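Local coordinates for ribosome maturation protein SDO1 homolog (Methanothermobacter thermautotrophicus, PDB 2WBM), which probably acts in the maturation of ribosomes and binds RNA, as an archaeal homologue of the Shwachman-Bodian-Diamond syndrome protein, at residues A[28-32]-A[103-108]; A[48-53]-A[160-165]. One frame throughout, in Å; residues are numbered along the deposited sequence.

Interaction 1 of 2, residues A[28-32]-A[103-108]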
ATOM      1  N   VAL A  28      -9.898  13.815  -6.601  1.00 10.33           N
ATOM      2  CA  VAL A  28      -9.865  14.751  -5.481  1.00  8.50           C
ATOM      3  C   VAL A  28      -9.259  16.039  -6.010  1.00 10.55           C
ATOM      4  O   VAL A  28      -8.793  16.096  -7.158  1.00 11.14           O
ATOM      5  CB  VAL A  28      -9.085  14.162  -4.247  1.00  7.41           C
ATOM      6  CG1 VAL A  28      -9.713  12.833  -3.808  1.00  7.39           C
ATOM      7  CG2 VAL A  28      -7.589  13.958  -4.584  1.00  8.68           C
ATOM      8  N   ILE A  29      -9.298  17.083  -5.202  1.00  9.42           N
ATOM      9  CA  ILE A  29      -8.768  18.359  -5.609  1.00 12.99           C
ATOM     10  C   ILE A  29      -7.433  18.618  -4.928  1.00 14.23           C
ATOM     11  O   ILE A  29      -7.309  18.412  -3.715  1.00 13.41           O
ATOM     12  CB  ILE A  29      -9.787  19.455  -5.244  1.00 15.28           C
ATOM     13  CG1 ILE A  29     -11.002  19.339  -6.178  1.00 15.72           C
ATOM     14  CG2 ILE A  29      -9.134  20.855  -5.316  1.00 13.19           C
ATOM     15  CD1 ILE A  29     -12.215  20.129  -5.703  1.00 17.11           C
ATOM     16  N   ALA A  30      -6.432  19.021  -5.703  1.00 11.67           N
ATOM     17  CA  ALA A  30      -5.212  19.586  -5.128  1.00 12.79           C
ATOM     18  C   ALA A  30      -5.310  21.096  -5.300  1.00 12.38           C
ATOM     19  O   ALA A  30      -5.601  21.588  -6.400  1.00 15.32           O
ATOM     20  CB  ALA A  30      -3.952  19.023  -5.821  1.00 13.85           C
ATOM     21  N   ARG A  31      -5.098  21.819  -4.215  1.00 11.17           N
ATOM     22  CA  ARG A  31      -5.338  23.257  -4.157  1.00 13.05           C
ATOM     23  C   ARG A  31      -4.075  23.982  -3.701  1.00 14.67           C
ATOM     24  O   ARG A  31      -3.400  23.537  -2.772  1.00 14.40           O
ATOM     25  CB  ARG A  31      -6.443  23.527  -3.122  1.00 11.14           C
ATOM     26  CG  ARG A  31      -6.686  24.996  -2.839  1.00 11.71           C
ATOM     27  CD  ARG A  31      -7.705  25.153  -1.757  1.00 11.15           C
ATOM     28  NE  ARG A  31      -9.050  24.782  -2.207  1.00 12.10           N
ATOM     29  CZ  ARG A  31     -10.090  24.580  -1.396  1.00 13.74           C
ATOM     30  NH1 ARG A  31      -9.980  24.715  -0.067  1.00 13.65           N
ATOM     31  NH2 ARG A  31     -11.273  24.271  -1.918  1.00 16.57           N
ATOM     32  N   LEU A  32      -3.768  25.104  -4.345  1.00 11.10           N
ATOM     33  CA  LEU A  32      -2.722  25.980  -3.878  1.00 12.84           C
ATOM     34  C   LEU A  32      -3.261  27.407  -3.860  1.00 13.20           C
ATOM     35  O   LEU A  32      -3.843  27.852  -4.859  1.00 12.73           O
ATOM     36  CB  LEU A  32      -1.509  25.879  -4.805  1.00 12.00           C
ATOM     37  CG  LEU A  32      -0.317  26.773  -4.421  1.00 13.58           C
ATOM     38  CD1 LEU A  32       0.211  26.440  -3.042  1.00 17.37           C
ATOM     39  CD2 LEU A  32       0.801  26.595  -5.461  1.00 16.15           C
ATOM     40  N   ARG A 103       3.310  21.722  -3.303  1.00 11.98           N
ATOM     41  CA  ARG A 103       3.255  22.829  -2.341  1.00 10.88           C
ATOM     42  C   ARG A 103       1.871  23.037  -1.731  1.00 10.53           C
ATOM     43  O   ARG A 103       1.738  23.755  -0.732  1.00 12.23           O
ATOM     44  CB  ARG A 103       3.691  24.146  -3.003  1.00 12.69           C
ATOM     45  CG  ARG A 103       5.152  24.200  -3.487  1.00 11.08           C
ATOM     46  CD  ARG A 103       6.120  24.208  -2.346  1.00 23.21           C
ATOM     47  NE  ARG A 103       7.476  24.524  -2.785  1.00 31.93           N
ATOM     48  CZ  ARG A 103       8.161  25.605  -2.417  1.00 36.11           C
ATOM     49  NH1 ARG A 103       7.629  26.493  -1.583  1.00 37.49           N
ATOM     50  NH2 ARG A 103       9.394  25.790  -2.871  1.00 39.17           N
ATOM     51  N   GLY A 104       0.865  22.414  -2.331  1.00 10.06           N
ATOM     52  CA  GLY A 104      -0.535  22.660  -1.977  1.00 11.80           C
ATOM     53  C   GLY A 104      -1.136  21.637  -1.037  1.00 12.76           C
ATOM     54  O   GLY A 104      -0.414  20.868  -0.379  1.00 12.36           O
ATOM     55  N   THR A 105      -2.466  21.666  -0.949  1.00 10.81           N
ATOM     56  CA  THR A 105      -3.220  20.800  -0.037  1.00 11.94           C
ATOM     57  C   THR A 105      -4.112  19.884  -0.862  1.00 12.86           C
ATOM     58  O   THR A 105      -4.250  20.075  -2.067  1.00 14.23           O
ATOM     59  CB  THR A 105      -4.115  21.628   0.903  1.00 10.99           C
ATOM     60  OG1 THR A 105      -4.982  22.475   0.123  1.00 11.60           O
ATOM     61  CG2 THR A 105      -3.263  22.476   1.852  1.00 14.28           C
ATOM     62  N   ILE A 106      -4.708  18.894  -0.200  1.00 10.91           N
ATOM     63  CA  ILE A 106      -5.656  17.987  -0.839  1.00 11.82           C
ATOM     64  C   ILE A 106      -7.024  18.217  -0.206  1.00 10.05           C
ATOM     65  O   ILE A 106      -7.151  18.265   1.020  1.00  8.88           O
ATOM     66  CB  ILE A 106      -5.246  16.506  -0.636  1.00 14.19           C
ATOM     67  CG1 ILE A 106      -3.896  16.214  -1.313  1.00 12.80           C
ATOM     68  CG2 ILE A 106      -6.348  15.562  -1.137  1.00 13.16           C
ATOM     69  CD1 ILE A 106      -3.893  16.308  -2.831  1.00 17.07           C
ATOM     70  N   GLN A 107      -8.035  18.389  -1.051  1.00  8.45           N
ATOM     71  CA  GLN A 107      -9.391  18.641  -0.581  1.00  9.67           C
ATOM     72  C   GLN A 107     -10.263  17.446  -0.932  1.00  8.11           C
ATOM     73  O   GLN A 107     -10.309  17.026  -2.113  1.00  8.90           O
ATOM     74  CB  GLN A 107      -9.931  19.924  -1.237  1.00 10.54           C
ATOM     75  CG  GLN A 107      -8.996  21.140  -1.078  1.00 15.74           C
ATOM     76  CD  GLN A 107      -8.755  21.530   0.380  1.00 19.79           C
ATOM     77  OE1 GLN A 107      -7.630  21.864   0.768  1.00 21.46           O
ATOM     78  NE2 GLN A 107      -9.807  21.476   1.197  1.00 16.37           N
ATOM     79  N   LEU A 108     -10.921  16.912   0.091  1.00  5.72           N
ATOM     80  CA  LEU A 108     -11.782  15.742  -0.007  1.00  6.14           C
ATOM     81  C   LEU A 108     -13.204  16.106   0.335  1.00  7.77           C
ATOM     82  O   LEU A 108     -13.439  16.966   1.186  1.00  9.22           O
ATOM     83  CB  LEU A 108     -11.331  14.660   0.982  1.00  6.16           C
ATOM     84  CG  LEU A 108      -9.860  14.240   0.915  1.00  4.80           C
ATOM     85  CD1 LEU A 108      -9.572  13.188   1.950  1.00  7.98           C
ATOM     86  CD2 LEU A 108      -9.469  13.759  -0.492  1.00  7.78           C
TER
HETATM   87  O   HOH W   1     -12.703  21.743  -0.217  0.60 15.00           O
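Strands 28-32 and 105-107 run antiparallel, their axes 4.6 Å apart at closest approach and their directions 143° apart, with Ile29-Gln107 and Arg31-Thr105 as hydrogen-bonded pairs around the non-hydrogen-bonded pair Ala30-Ile106. Each hydrogen-bonded pair is closed by two backbone bonds: Gln107 N to Ile29 O is 2.8 Å, whereas the return bond from Ile29 N to Gln107 O stretches to 3.3 Å. Between them, the CA hydrogens of Ala30 and Ile106 lean on the carbonyls of Thr105 and Ile29.

On the face bearing Arg31, Thr105 and Gln107, the guanidinium of Arg31 stacks on the amide of Gln107, the two planes only 9° apart. Gln107 CG sits over the centre of the guanidinium, 3.6 Å from Arg31 CZ, and Gln107 CD lies over NH1 on that same face. With the chain bent at chi2 (-61°), the amide lies flat against the guanidinium and its OE1 faces Thr105, whose OG1 donates to it across 2.8 Å. A water accepts from Gln107 NE2 and, weakly, from Arg31 NH2.

The other face is apolar. Ala30 CB meets Ile106 CD1, Val28 CG2 meets Ile106 CG2, and Val28 CG1 is pressed against Leu108 CD2 at 3.5 Å; helix 93-103 packs against Ala30. This pairing completes the three-stranded antiparallel sheet of the SBDS N-terminal domain, with 28-34 in the middle. Because Arg31 NE forms a salt bridge with Glu40 on strand 37-43 while its guanidinium face rests on Gln107, one charged side chain spans all three strands.

Interaction 2 of 2, residues A[48-53]-A[160-165]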
ATOM      1  N   ALA A  48      -1.631  10.980  -7.070  1.00  8.04           N
ATOM      2  CA  ALA A  48      -1.233  12.254  -6.460  1.00  8.21           C
ATOM      3  C   ALA A  48      -0.387  11.997  -5.206  1.00  9.87           C
ATOM      4  O   ALA A  48       0.638  12.654  -4.999  1.00 11.05           O
ATOM      5  CB  ALA A  48      -2.466  13.131  -6.128  1.00 10.13           C
ATOM      6  N   ALA A  49      -0.801  11.034  -4.380  1.00  7.74           N
ATOM      7  CA  ALA A  49      -0.034  10.699  -3.180  1.00  7.20           C
ATOM      8  C   ALA A  49       1.359  10.178  -3.540  1.00  8.94           C
ATOM      9  O   ALA A  49       2.349  10.529  -2.886  1.00  8.57           O
ATOM     10  CB  ALA A  49      -0.788   9.689  -2.309  1.00  9.04           C
ATOM     11  N   GLU A  50       1.429   9.342  -4.577  1.00  8.62           N
ATOM     12  CA  GLU A  50       2.702   8.785  -5.048  1.00 10.16           C
ATOM     13  C   GLU A  50       3.615   9.875  -5.601  1.00 10.20           C
ATOM     14  O   GLU A  50       4.828   9.859  -5.347  1.00 10.97           O
ATOM     15  CB  GLU A  50       2.488   7.710  -6.128  1.00 11.03           C
ATOM     16  CG  GLU A  50       2.002   6.355  -5.627  1.00 12.72           C
ATOM     17  CD  GLU A  50       2.949   5.688  -4.633  1.00 21.61           C
ATOM     18  OE1 GLU A  50       4.190   5.858  -4.737  1.00 22.39           O
ATOM     19  OE2 GLU A  50       2.443   4.965  -3.748  1.00 25.65           O
ATOM     20  N   PHE A  51       3.023  10.798  -6.361  1.00 10.95           N
ATOM     21  CA  PHE A  51       3.746  11.921  -6.969  1.00 12.97           C
ATOM     22  C   PHE A  51       4.434  12.780  -5.915  1.00 13.57           C
ATOM     23  O   PHE A  51       5.552  13.255  -6.135  1.00 14.37           O
ATOM     24  CB  PHE A  51       2.800  12.784  -7.802  1.00 13.46           C
ATOM     25  CG  PHE A  51       3.499  13.827  -8.641  1.00 13.32           C
ATOM     26  CD1 PHE A  51       3.979  13.507  -9.909  1.00 14.03           C
ATOM     27  CD2 PHE A  51       3.675  15.124  -8.160  1.00 13.72           C
ATOM     28  CE1 PHE A  51       4.623  14.471 -10.695  1.00 16.96           C
ATOM     29  CE2 PHE A  51       4.313  16.097  -8.941  1.00 13.88           C
ATOM     30  CZ  PHE A  51       4.783  15.767 -10.209  1.00 13.39           C
ATOM     31  N   ARG A  52       3.766  12.957  -4.772  1.00 12.40           N
ATOM     32  CA  ARG A  52       4.314  13.711  -3.647  1.00 15.09           C
ATOM     33  C   ARG A  52       5.521  13.060  -2.966  1.00 16.80           C
ATOM     34  O   ARG A  52       6.281  13.742  -2.280  1.00 19.49           O
ATOM     35  CB  ARG A  52       3.229  13.966  -2.607  1.00 13.80           C
ATOM     36  CG  ARG A  52       2.201  14.965  -3.019  1.00 21.38           C
ATOM     37  CD  ARG A  52       1.237  15.130  -1.870  1.00 29.35           C
ATOM     38  NE  ARG A  52       0.568  16.411  -1.932  1.00 28.94           N
ATOM     39  CZ  ARG A  52      -0.080  16.969  -0.923  1.00 22.90           C
ATOM     40  NH1 ARG A  52      -0.161  16.360   0.254  1.00 18.33           N
ATOM     41  NH2 ARG A  52      -0.646  18.147  -1.099  1.00 25.63           N
ATOM     42  N   ARG A  53       5.697  11.751  -3.137  1.00 17.38           N
ATOM     43  CA  ARG A  53       6.830  11.051  -2.524  1.00 20.41           C
ATOM     44  C   ARG A  53       8.150  11.383  -3.212  1.00 21.40           C
ATOM     45  O   ARG A  53       8.187  11.770  -4.382  1.00 21.05           O
ATOM     46  CB  ARG A  53       6.619   9.531  -2.509  1.00 18.97           C
ATOM     47  CG  ARG A  53       5.300   9.097  -1.911  1.00 22.36           C
ATOM     48  CD  ARG A  53       5.158   7.593  -1.929  1.00 28.39           C
ATOM     49  NE  ARG A  53       5.596   6.994  -0.673  1.00 31.61           N
ATOM     50  CZ  ARG A  53       5.432   5.713  -0.349  1.00 33.34           C
ATOM     51  NH1 ARG A  53       4.830   4.874  -1.187  1.00 35.07           N
ATOM     52  NH2 ARG A  53       5.865   5.272   0.821  1.00 31.22           N
ATOM     53  N   PHE A 160      -5.371  10.147   3.003  1.00 12.35           N
ATOM     54  CA  PHE A 160      -4.602  10.436   1.786  1.00 14.27           C
ATOM     55  C   PHE A 160      -3.204   9.819   1.733  1.00 13.76           C
ATOM     56  O   PHE A 160      -2.785   9.314   0.683  1.00 14.61           O
ATOM     57  CB  PHE A 160      -4.523  11.954   1.552  1.00 11.61           C
ATOM     58  CG  PHE A 160      -3.776  12.346   0.297  1.00 11.42           C
ATOM     59  CD1 PHE A 160      -4.365  12.195  -0.961  1.00 13.95           C
ATOM     60  CD2 PHE A 160      -2.478  12.861   0.371  1.00 11.02           C
ATOM     61  CE1 PHE A 160      -3.678  12.542  -2.126  1.00 13.18           C
ATOM     62  CE2 PHE A 160      -1.783  13.220  -0.782  1.00  8.24           C
ATOM     63  CZ  PHE A 160      -2.389  13.065  -2.044  1.00 11.99           C
ATOM     64  N   LYS A 161      -2.470   9.897   2.843  1.00 15.94           N
ATOM     65  CA  LYS A 161      -1.112   9.355   2.915  1.00 14.81           C
ATOM     66  C   LYS A 161      -1.102   7.910   2.440  1.00 15.28           C
ATOM     67  O   LYS A 161      -2.020   7.155   2.729  1.00 12.76           O
ATOM     68  CB  LYS A 161      -0.591   9.415   4.349  1.00 16.04           C
ATOM     69  CG  LYS A 161      -0.343  10.825   4.856  1.00 19.56           C
ATOM     70  CD  LYS A 161       0.258  10.792   6.242  1.00 26.22           C
ATOM     71  CE  LYS A 161       0.313  12.182   6.853  1.00 30.10           C
ATOM     72  NZ  LYS A 161       0.743  12.088   8.275  1.00 26.75           N
ATOM     73  N   THR A 162      -0.067   7.527   1.702  1.00 14.34           N
ATOM     74  CA  THR A 162      -0.004   6.157   1.177  1.00 14.73           C
ATOM     75  C   THR A 162      -0.033   5.108   2.293  1.00 15.27           C
ATOM     76  O   THR A 162       0.435   5.345   3.418  1.00 14.57           O
ATOM     77  CB  THR A 162       1.228   5.935   0.311  1.00 15.19           C
ATOM     78  OG1 THR A 162       2.405   6.084   1.114  1.00 16.12           O
ATOM     79  CG2 THR A 162       1.265   6.941  -0.865  1.00 14.29           C
ATOM     80  N   VAL A 163      -0.604   3.951   1.980  1.00 16.70           N
ATOM     81  CA  VAL A 163      -0.584   2.818   2.913  1.00 17.22           C
ATOM     82  C   VAL A 163       0.848   2.512   3.380  1.00 18.42           C
ATOM     83  O   VAL A 163       1.076   2.319   4.574  1.00 19.26           O
ATOM     84  CB  VAL A 163      -1.263   1.569   2.299  1.00 18.39           C
ATOM     85  CG1 VAL A 163      -1.024   0.341   3.162  1.00 15.83           C
ATOM     86  CG2 VAL A 163      -2.747   1.815   2.151  1.00 18.29           C
ATOM     87  N   ASP A 164       1.799   2.495   2.442  1.00 18.45           N
ATOM     88  CA  ASP A 164       3.218   2.276   2.758  1.00 20.48           C
ATOM     89  C   ASP A 164       3.748   3.201   3.850  1.00 20.48           C
ATOM     90  O   ASP A 164       4.354   2.730   4.819  1.00 19.83           O
ATOM     91  CB  ASP A 164       4.086   2.405   1.501  1.00 23.33           C
ATOM     92  CG  ASP A 164       4.020   1.176   0.620  1.00 30.89           C
ATOM     93  OD1 ASP A 164       3.620   0.101   1.117  1.00 39.10           O
ATOM     94  OD2 ASP A 164       4.369   1.288  -0.574  1.00 40.48           O
ATOM     95  N   GLU A 165       3.523   4.509   3.700  1.00 16.95           N
ATOM     96  CA  GLU A 165       3.959   5.464   4.712  1.00 17.30           C
ATOM     97  C   GLU A 165       3.237   5.259   6.038  1.00 16.24           C
ATOM     98  O   GLU A 165       3.854   5.304   7.106  1.00 17.71           O
ATOM     99  CB  GLU A 165       3.793   6.907   4.239  1.00 17.78           C
ATOM    100  CG  GLU A 165       4.508   7.905   5.139  1.00 22.89           C
ATOM    101  CD  GLU A 165       4.019   9.336   4.982  1.00 30.98           C
ATOM    102  OE1 GLU A 165       3.108   9.590   4.160  1.00 28.56           O
ATOM    103  OE2 GLU A 165       4.556  10.209   5.695  1.00 31.44           O
TER
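The junction between the N-terminal domain and domain II of the SBDS fold is formed here by the C-terminal end of helix 45-52 meeting the loop that leads into helix 163-174. Phe160 packs its ring against Ala49, whose methyl CB makes a CH-pi contact over one face, 4.0 Å from the ring centroid and displaced toward the rim. The ring tip, CZ, reaches the helix backbone as well, 3.5 Å from Ala49 N, and touches the CB of Ala48. With CG anti to the backbone N (chi1 -179°), Phe160 extends toward this helix. Arg52 comes to the ring edge, its CD lying in the ring plane 3.7 Å from CE2, while its guanidinium is turned almost perpendicular to the ring and its NE donates to the carbonyl of Leu101.

Thr162 is the N-cap of helix 163-174: its OG1 accepts from Glu165 N at 3.2 Å and so satisfies an amide of the first turn. The methyl CG2 of the same residue meets Ala49 CB at 3.7 Å and also lies beside Glu50 OE2, so the methyl packs on helix 45-52 while the hydroxyl caps helix 163-174.

Arg53 lays one face of its guanidinium over Thr162 OG1, with CZ 3.4 Å from that oxygen. A turn at chi3 (94°) swings the group across from helix 45-52. Its NH1 joins two carboxylates: Glu50 OE2, in a salt bridge of 3.5 Å, and Asp164 OD2, in a long one of 3.7 Å. The positive charge of Arg53 between these acids probably offsets their mutual repulsion, and Asp164 CB approaches the guanidinium edge at NH2.

From the N terminus, strand 28-32 comes first and helix segment 48-53 second; the chain then returns at 103-108 to pair with the strand and only later, at 160-165, reaches the helix. Interaction 1 therefore closes a loop within the N-terminal domain, interaction 2 closes a longer one into domain II, and the two loops cross. Their centres lie 13 Å apart, and they touch directly: Ile106 CG1 packs 3.6 Å from Phe160 CZ, and Arg52 NH2 approaches Gly104 O at 2.8 Å. The edge strand 105-107 thus links the sheet to helix 45-52 and the entrance to helix 163-174.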